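Glutathione transferase (Mesorhizobium loti, PDB 1R9C) catalyses the manganese-dependent hydration of the antibiotic fosfomycin, so making the bacterium resistant to the drug. Local coordinates at residues R17-R20 / I21-V25. Residues are numbered along the deposited sequence; the frame is centred on the assembly and turned at random.
Sequences RMTR and ILEGV
Two successive turns of the amphipathic helix 15-26, the helix that follows strand 5-12 in this glyoxalase-type (VOC) fold, are joined here by i to i+4 bonds and by side chains three or four residues apart. The amides of I21, L22 and E23 reach back to the carbonyls of R17, M18 and T19, each with N to O at 2.9 Å, and G24 N closes on R20 O at 2.7 Å with a more bent N-H...O angle of 143°.

On the outer side, R20 and E23 run side by side and form a salt bridge: R20 NH1 lies 3.1 Å from E23 OE1. The oxygen sits in the guanidinium plane at its edge and is met on its syn side, although the two flat groups are turned 48° against each other. R20 gets there by folding at chi2 (-47°), whereas E23 stays extended beyond CG.

T19 marks the border between the charged and buried faces, packed against F47 of strand 44-49. Its CG2 rests 3.5 Å from E23 OE2, and its hydroxyl hydrogen-bonds to L15 O one turn earlier and to K45 NZ, so a small polar residue fits here with its oxygen satisfied.

The inward face is apolar. M18, its chain bent at chi2, passes slantwise over L22, its CG 4.1 Å from L22 CD1. Flexible M18 and branched L22 both pack on I56 of strand 52-58, and L22 also meets F47.

At the flank, buried I21 packs on L91 and D112, and its CG1 stands loosely over one face of the guanidinium of partly exposed R17, whose NE makes a weak, long ion pair with D112.

Charge pairing on one side and hydrocarbon on the other thus suit this helix to lie against a sheet, with the ionic link bridging consecutive turns where solvent can reach R20.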
loop_
_atom_site.group_PDB
_atom_site.type_symbol
_atom_site.label_atom_id
_atom_site.label_comp_id
_atom_site.label_asym_id
_atom_site.label_seq_id
_atom_site.Cartn_x
_atom_site.Cartn_y
_atom_site.Cartn_z
ATOM N N ARG A 17 -7.632 -18.019 0.220
ATOM C CA ARG A 17 -6.973 -17.847 1.518
ATOM C C ARG A 17 -6.757 -16.370 1.816
ATOM O O ARG A 17 -6.962 -15.935 2.946
ATOM C CB ARG A 17 -5.641 -18.587 1.535
ATOM C CG ARG A 17 -4.955 -18.646 2.879
ATOM C CD ARG A 17 -5.765 -19.266 3.999
ATOM N NE ARG A 17 -5.201 -18.943 5.305
ATOM C CZ ARG A 17 -5.883 -19.014 6.452
ATOM N NH1 ARG A 17 -7.169 -19.389 6.475
ATOM N NH2 ARG A 17 -5.280 -18.718 7.580
ATOM N N MET A 18 -6.333 -15.596 0.810
ATOM C CA MET A 18 -6.127 -14.158 1.024
ATOM C C MET A 18 -7.453 -13.488 1.433
ATOM O O MET A 18 -7.449 -12.611 2.283
ATOM C CB MET A 18 -5.529 -13.489 -0.215
ATOM C CG MET A 18 -5.238 -11.992 -0.024
ATOM S SD MET A 18 -4.037 -11.679 1.306
ATOM C CE MET A 18 -3.528 -10.013 0.822
ATOM N N THR A 19 -8.566 -13.901 0.821
ATOM C CA THR A 19 -9.897 -13.424 1.178
ATOM C C THR A 19 -10.115 -13.641 2.692
ATOM O O THR A 19 -10.561 -12.730 3.414
ATOM C CB THR A 19 -10.974 -14.182 0.343
ATOM O OG1 THR A 19 -10.871 -13.801 -1.041
ATOM C CG2 THR A 19 -12.385 -13.784 0.753
ATOM N N ARG A 20 -9.785 -14.854 3.164
ATOM C CA ARG A 20 -10.021 -15.210 4.562
ATOM C C ARG A 20 -9.141 -14.367 5.493
ATOM O O ARG A 20 -9.601 -13.906 6.535
ATOM C CB ARG A 20 -9.884 -16.720 4.789
ATOM C CG ARG A 20 -10.849 -17.562 3.901
ATOM C CD ARG A 20 -12.352 -17.075 3.851
ATOM N NE ARG A 20 -13.197 -17.874 2.943
ATOM C CZ ARG A 20 -14.386 -17.482 2.445
ATOM N NH1 ARG A 20 -14.873 -16.274 2.761
ATOM N NH2 ARG A 20 -15.097 -18.299 1.631
ATOM N N ILE A 21 -7.887 -14.160 5.102
ATOM C CA ILE A 21 -6.999 -13.242 5.824
ATOM C C ILE A 21 -7.590 -11.826 5.910
ATOM O O ILE A 21 -7.682 -11.268 7.002
ATOM C CB ILE A 21 -5.560 -13.246 5.201
ATOM C CG1 ILE A 21 -4.918 -14.632 5.399
ATOM C CG2 ILE A 21 -4.721 -12.145 5.813
ATOM C CD1 ILE A 21 -3.661 -14.905 4.533
ATOM N N LEU A 22 -8.002 -11.243 4.776
ATOM C CA LEU A 22 -8.461 -9.859 4.806
ATOM C C LEU A 22 -9.768 -9.746 5.595
ATOM O O LEU A 22 -9.991 -8.759 6.301
ATOM C CB LEU A 22 -8.618 -9.312 3.381
ATOM C CG LEU A 22 -7.346 -9.160 2.547
ATOM C CD1 LEU A 22 -7.722 -8.896 1.075
ATOM C CD2 LEU A 22 -6.515 -7.987 3.111
ATOM N N GLU A 23 -10.622 -10.770 5.498
ATOM C CA GLU A 23 -11.870 -10.778 6.252
ATOM C C GLU A 23 -11.604 -11.018 7.753
ATOM O O GLU A 23 -12.202 -10.358 8.614
ATOM C CB GLU A 23 -12.828 -11.847 5.711
ATOM C CG GLU A 23 -13.417 -11.463 4.354
ATOM C CD GLU A 23 -14.266 -12.572 3.750
ATOM O OE1 GLU A 23 -14.309 -13.680 4.323
ATOM O OE2 GLU A 23 -14.886 -12.332 2.697
ATOM N N GLY A 24 -10.672 -11.929 8.034
ATOM C CA GLY A 24 -10.411 -12.381 9.391
ATOM C C GLY A 24 -9.699 -11.301 10.191
ATOM O O GLY A 24 -10.060 -11.063 11.350
ATOM N N VAL A 25 -8.705 -10.653 9.586
ATOM C CA VAL A 25 -7.902 -9.655 10.308
ATOM C C VAL A 25 -8.553 -8.280 10.256
ATOM O O VAL A 25 -8.672 -7.629 11.294
ATOM C CB VAL A 25 -6.420 -9.581 9.852
ATOM C CG1 VAL A 25 -5.646 -8.592 10.685
ATOM C CG2 VAL A 25 -5.741 -10.901 9.987
#